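Local coordinates for probable secreted solute-binding lipoprotein (Streptomyces coelicolor, PDB 3I3V) that probably binds a solute outside the cell and delivers it to a membrane transporter, as a secreted lipoprotein of the bacterial extracellular solute-binding family, at residues A104-W109 / G114-F119; D66-N71 / L77-V82. One frame throughout, in Å; residues are numbered along the deposited sequence.

How the contacts relate
Contact 2 closes before contact 1 opens along the chain, and their centres lie about 12 Å apart. They meet directly where the segment 114-119 runs past the short helix at about 79-82. There R115 NH2 forms a salt bridge with D81 OD1 at 2.9 Å, and R117 CG packs 3.4 Å from T80 OG1. W291, on strand 289-292, links them a second time, since it touches R117 and A118 of contact 1 as well as W79 and V68 of contact 2. Both belong to one lobe, built round the sheet that holds strands 67-70 and 289-292; no solute site is assigned to either.

Contact 1 of 2, residues A104-W109 / G114-F119; sequences AALADW and GRVRAF
W109 meets the segment 114-119 with both its carbonyl and its indole, and this is where the packing is close. W109 O accepts the backbone N of R117 at 3.0 Å, with an angle of 151° at the hydrogen, just where the chain leaves helix 103-108. V116 CA lies 3.6 Å from W109 O in a CH...O contact, and R117 CG also touches that oxygen. CG of R117 lies anti to its own carbonyl carbon, chi1 -50°, and this lays the start of the long chain alongside the W109 carbonyl. R117 CB itself comes to the indole edge near the ring plane, 3.9 Å from W109 CE3. The methyl of A118 approaches the six-membered ring obliquely, and A118 CB is 3.5 Å from W109 CZ3. The indole NE1 is taken by the carbonyl of Y285. R117 NE, by contrast, is buried here with no polar partner in the model.

The contact slackens toward L106. The L106 and V116 side chains cross at about a right angle, L106 CD1 lying 4.1 Å from V116 CG1 and about as far from CG2, while L92 and K89 also touch the valine. On the more open side the R115 side chain sets off away from the segment 104-109, is partly exposed, and its guanidinium is in salt bridges with E113, D111 and D81. The arrangement is a helix C-terminus tied to the returning loop by a single backbone bond and one tryptophan, on the chain's way into strand 122-131 of a two-lobed solute-binding protein.

Contact 2 of 2, residues D66-N71 / L77-V82; sequences DVVMVN and LAWTDV
W79 places CG anti to its carbonyl carbon, chi1 -74°, and a chi2 of -5° brings CD1 round to the side of its own CA, sending the six-membered ring outward to V68 and V70. On the strand, V68 CG1 lies anti to its backbone N, chi1 -172°, the position from which this methyl reaches the indole edge. The far corner of the indole, CZ3 with CH2, is what touches. V70 CG2 is nearer, 3.8 Å from W79 CZ3, and comes in obliquely, the two side chains standing at about a right angle. V68 CG1 lies at the ring edge, near its plane, 4.0 Å from W79 CZ3. CH2 stays close to both methyls as well, so one corner of the ring bridges two residues that lie on the same face of the strand.

All three side chains are buried, and this joint is wholly apolar; the one polar atom of the indole, NE1, is satisfied by E56 of helix 51-60. W291 meets the indole edge-to-face, and Y55 meets it with the planes at about 45°, so other aromatic rings help enclose it. With an alanine at W79, the space between helix 79-82 and the two valines would probably be left unfilled, and E56 would lose its indole partner. The valines belong to an inner strand, 67-70, which runs parallel to 9-14 and antiparallel to 289-292. This strand order, 2-1-3 followed by a late antiparallel strand, with helices packed on the sheet, is that of a lobe of the type II periplasmic-binding-protein fold.

Contact 1 of 2, residues A104-W109 / G114-F119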
loop_
_atom_site.group_PDB
_atom_site.type_symbol
_atom_site.label_atom_id
_atom_site.label_comp_id
_atom_site.label_asym_id
_atom_site.label_seq_id
_atom_site.Cartn_x
_atom_site.Cartn_y
_atom_site.Cartn_z
ATOM N N ALA C 104 -34.292 16.633 26.662
ATOM C CA ALA C 104 -35.137 17.413 27.558
ATOM C C ALA C 104 -34.341 17.897 28.776
ATOM O O ALA C 104 -34.538 19.013 29.260
ATOM C CB ALA C 104 -36.330 16.577 28.008
ATOM N N ALA C 105 -33.445 17.057 29.274
ATOM C CA ALA C 105 -32.637 17.436 30.423
ATOM C C ALA C 105 -31.737 18.619 30.089
ATOM O O ALA C 105 -31.638 19.571 30.860
ATOM C CB ALA C 105 -31.792 16.265 30.877
ATOM N N LEU C 106 -31.076 18.557 28.940
ATOM C CA LEU C 106 -30.180 19.632 28.543
ATOM C C LEU C 106 -30.936 20.937 28.313
ATOM O O LEU C 106 -30.431 22.022 28.614
ATOM C CB LEU C 106 -29.413 19.249 27.283
ATOM C CG LEU C 106 -28.515 20.372 26.764
ATOM C CD1 LEU C 106 -27.529 20.783 27.851
ATOM C CD2 LEU C 106 -27.793 19.908 25.504
ATOM N N ALA C 107 -32.148 20.826 27.784
ATOM C CA ALA C 107 -32.966 21.998 27.521
ATOM C C ALA C 107 -33.380 22.671 28.825
ATOM O O ALA C 107 -33.262 23.894 28.978
ATOM C CB ALA C 107 -34.198 21.600 26.725
ATOM N N ASP C 108 -33.863 21.868 29.768
ATOM C CA ASP C 108 -34.308 22.390 31.054
ATOM C C ASP C 108 -33.175 23.018 31.866
ATOM O O ASP C 108 -33.430 23.804 32.788
ATOM C CB ASP C 108 -34.991 21.283 31.871
ATOM C CG ASP C 108 -36.359 20.886 31.310
ATOM O OD1 ASP C 108 -37.060 20.088 31.967
ATOM O OD2 ASP C 108 -36.730 21.362 30.218
ATOM N N TRP C 109 -31.931 22.677 31.530
ATOM C CA TRP C 109 -30.779 23.231 32.244
ATOM C C TRP C 109 -30.150 24.412 31.500
ATOM O O TRP C 109 -29.091 24.904 31.903
ATOM C CB TRP C 109 -29.698 22.166 32.478
ATOM C CG TRP C 109 -29.877 21.338 33.721
ATOM C CD1 TRP C 109 -30.441 20.095 33.805
ATOM C CD2 TRP C 109 -29.464 21.681 35.055
ATOM N NE1 TRP C 109 -30.399 19.642 35.100
ATOM C CE2 TRP C 109 -29.810 20.595 35.890
ATOM C CE3 TRP C 109 -28.841 22.800 35.625
ATOM C CZ2 TRP C 109 -29.547 20.591 37.268
ATOM C CZ3 TRP C 109 -28.576 22.795 37.002
ATOM C CH2 TRP C 109 -28.934 21.696 37.804
ATOM N N GLY C 114 -29.085 30.932 26.268
ATOM C CA GLY C 114 -28.482 29.752 25.674
ATOM C C GLY C 114 -27.297 29.267 26.487
ATOM O O GLY C 114 -26.422 28.563 25.982
ATOM N N ARG C 115 -27.256 29.658 27.756
ATOM C CA ARG C 115 -26.180 29.239 28.645
ATOM C C ARG C 115 -26.621 27.996 29.409
ATOM O O ARG C 115 -27.776 27.896 29.821
ATOM C CB ARG C 115 -25.838 30.353 29.640
ATOM C CG ARG C 115 -25.045 31.510 29.043
ATOM C CD ARG C 115 -24.736 32.585 30.082
ATOM N NE ARG C 115 -25.953 33.143 30.673
ATOM C CZ ARG C 115 -26.001 34.309 31.306
ATOM N NH1 ARG C 115 -24.903 35.046 31.429
ATOM N NH2 ARG C 115 -27.143 34.737 31.816
ATOM N N VAL C 116 -25.714 27.040 29.579
ATOM C CA VAL C 116 -26.041 25.832 30.326
ATOM C C VAL C 116 -25.547 26.023 31.756
ATOM O O VAL C 116 -24.344 26.093 32.004
ATOM C CB VAL C 116 -25.383 24.595 29.711
ATOM C CG1 VAL C 116 -25.804 23.345 30.488
ATOM C CG2 VAL C 116 -25.798 24.475 28.247
ATOM N N ARG C 117 -26.485 26.123 32.691
ATOM C CA ARG C 117 -26.149 26.350 34.089
ATOM C C ARG C 117 -25.217 25.299 34.676
ATOM O O ARG C 117 -24.257 25.632 35.379
ATOM C CB ARG C 117 -27.421 26.414 34.925
ATOM C CG ARG C 117 -28.474 27.350 34.380
ATOM C CD ARG C 117 -29.746 27.202 35.179
ATOM N NE ARG C 117 -30.894 27.802 34.514
ATOM C CZ ARG C 117 -31.293 29.058 34.679
ATOM N NH1 ARG C 117 -30.630 29.866 35.497
ATOM N NH2 ARG C 117 -32.368 29.500 34.034
ATOM N N ALA C 118 -25.503 24.030 34.396
ATOM C CA ALA C 118 -24.684 22.947 34.930
ATOM C C ALA C 118 -24.748 21.667 34.116
ATOM O O ALA C 118 -25.509 21.564 33.164
ATOM C CB ALA C 118 -25.108 22.658 36.369
ATOM N N PHE C 119 -23.919 20.697 34.488
ATOM C CA PHE C 119 -23.929 19.402 33.822
ATOM C C PHE C 119 -25.066 18.631 34.485
ATOM O O PHE C 119 -25.045 18.406 35.695
ATOM C CB PHE C 119 -22.608 18.648 34.051
ATOM C CG PHE C 119 -21.451 19.137 33.220
ATOM C CD1 PHE C 119 -20.664 20.192 33.648
ATOM C CD2 PHE C 119 -21.119 18.498 32.029
ATOM C CE1 PHE C 119 -19.558 20.604 32.907
ATOM C CE2 PHE C 119 -20.013 18.907 31.283
ATOM C CZ PHE C 119 -19.234 19.959 31.724
#

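Contact 2 of 2, residues D66-N71 / L77-V82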
loop_
_atom_site.group_PDB
_atom_site.type_symbol
_atom_site.label_atom_id
_atom_site.label_comp_id
_atom_site.label_asym_id
_atom_site.label_seq_id
_atom_site.Cartn_x
_atom_site.Cartn_y
_atom_site.Cartn_z
ATOM N N ASP C 66 -14.217 24.004 43.761
ATOM C CA ASP C 66 -14.004 23.986 42.314
ATOM C C ASP C 66 -15.225 23.477 41.548
ATOM O O ASP C 66 -15.485 23.885 40.410
ATOM C CB ASP C 66 -12.800 23.097 41.982
ATOM C CG ASP C 66 -11.565 23.480 42.765
ATOM O OD1 ASP C 66 -11.113 24.637 42.621
ATOM O OD2 ASP C 66 -11.049 22.628 43.525
ATOM N N VAL C 67 -15.962 22.567 42.179
ATOM C CA VAL C 67 -17.149 21.971 41.575
ATOM C C VAL C 67 -18.247 21.923 42.623
ATOM O O VAL C 67 -17.998 21.609 43.794
ATOM C CB VAL C 67 -16.873 20.524 41.100
ATOM C CG1 VAL C 67 -18.154 19.890 40.598
ATOM C CG2 VAL C 67 -15.816 20.514 40.007
ATOM N N VAL C 68 -19.464 22.231 42.200
ATOM C CA VAL C 68 -20.597 22.222 43.110
ATOM C C VAL C 68 -21.628 21.196 42.671
ATOM O O VAL C 68 -21.847 20.995 41.485
ATOM C CB VAL C 68 -21.272 23.613 43.173
ATOM C CG1 VAL C 68 -22.316 23.629 44.278
ATOM C CG2 VAL C 68 -20.223 24.696 43.395
HETATM N N MSE C 69 -22.257 20.531 43.627
HETATM C CA MSE C 69 -23.276 19.555 43.287
HETATM C C MSE C 69 -24.568 19.916 43.985
HETATM O O MSE C 69 -24.779 19.553 45.138
HETATM C CB MSE C 69 -22.827 18.151 43.683
HETATM C CG MSE C 69 -21.576 17.674 42.944
HETATM SE SE MSE C 69 -21.039 15.864 43.433
HETATM C CE MSE C 69 -22.571 14.934 42.691
ATOM N N VAL C 70 -25.429 20.634 43.270
ATOM C CA VAL C 70 -26.723 21.073 43.797
ATOM C C VAL C 70 -27.803 20.977 42.730
ATOM O O VAL C 70 -27.513 20.854 41.538
ATOM C CB VAL C 70 -26.711 22.559 44.259
ATOM C CG1 VAL C 70 -26.571 22.641 45.742
ATOM C CG2 VAL C 70 -25.594 23.331 43.547
ATOM N N ASN C 71 -29.053 21.061 43.167
ATOM C CA ASN C 71 -30.161 21.000 42.242
ATOM C C ASN C 71 -30.456 22.411 41.752
ATOM O O ASN C 71 -29.778 23.369 42.134
ATOM C CB ASN C 71 -31.402 20.397 42.912
ATOM C CG ASN C 71 -31.864 21.196 44.131
ATOM O OD1 ASN C 71 -33.072 21.357 44.369
ATOM N ND2 ASN C 71 -30.910 21.683 44.917
ATOM N N LEU C 77 -30.679 29.399 40.749
ATOM C CA LEU C 77 -31.227 29.851 39.481
ATOM C C LEU C 77 -30.612 31.214 39.125
ATOM O O LEU C 77 -30.649 31.647 37.974
ATOM C CB LEU C 77 -32.742 29.979 39.631
ATOM C CG LEU C 77 -33.749 29.491 38.590
ATOM C CD1 LEU C 77 -33.185 28.401 37.721
ATOM C CD2 LEU C 77 -34.983 29.002 39.344
ATOM N N ALA C 78 -30.035 31.870 40.126
ATOM C CA ALA C 78 -29.428 33.188 39.954
ATOM C C ALA C 78 -27.909 33.172 39.819
ATOM O O ALA C 78 -27.308 34.214 39.583
ATOM C CB ALA C 78 -29.811 34.091 41.129
ATOM N N TRP C 79 -27.291 32.007 39.964
ATOM C CA TRP C 79 -25.834 31.907 39.881
ATOM C C TRP C 79 -25.224 32.189 38.519
ATOM O O TRP C 79 -24.183 32.827 38.431
ATOM C CB TRP C 79 -25.365 30.517 40.334
ATOM C CG TRP C 79 -25.434 30.293 41.815
ATOM C CD1 TRP C 79 -25.772 31.213 42.774
ATOM C CD2 TRP C 79 -25.082 29.094 42.517
ATOM N NE1 TRP C 79 -25.642 30.661 44.023
ATOM C CE2 TRP C 79 -25.222 29.362 43.896
ATOM C CE3 TRP C 79 -24.662 27.819 42.114
ATOM C CZ2 TRP C 79 -24.954 28.399 44.878
ATOM C CZ3 TRP C 79 -24.396 26.863 43.093
ATOM C CH2 TRP C 79 -24.545 27.160 44.456
ATOM N N THR C 80 -25.862 31.700 37.466
ATOM C CA THR C 80 -25.329 31.862 36.123
ATOM C C THR C 80 -25.249 33.307 35.649
ATOM O O THR C 80 -24.208 33.744 35.173
ATOM C CB THR C 80 -26.144 31.048 35.093
ATOM O OG1 THR C 80 -26.230 29.686 35.524
ATOM C CG2 THR C 80 -25.466 31.073 33.734
ATOM N N ASP C 81 -26.331 34.059 35.790
ATOM C CA ASP C 81 -26.310 35.434 35.325
ATOM C C ASP C 81 -25.314 36.329 36.061
ATOM O O ASP C 81 -24.654 37.150 35.429
ATOM C CB ASP C 81 -27.705 36.045 35.388
ATOM C CG ASP C 81 -27.817 37.302 34.554
ATOM O OD1 ASP C 81 -27.581 37.210 33.330
ATOM O OD2 ASP C 81 -28.138 38.373 35.115
ATOM N N VAL C 82 -25.192 36.180 37.380
ATOM C CA VAL C 82 -24.241 37.009 38.121
ATOM C C VAL C 82 -22.812 36.479 38.061
ATOM O O VAL C 82 -21.883 37.150 38.496
ATOM C CB VAL C 82 -24.634 37.166 39.611
ATOM C CG1 VAL C 82 -25.988 37.833 39.717
ATOM C CG2 VAL C 82 -24.632 35.815 40.303
#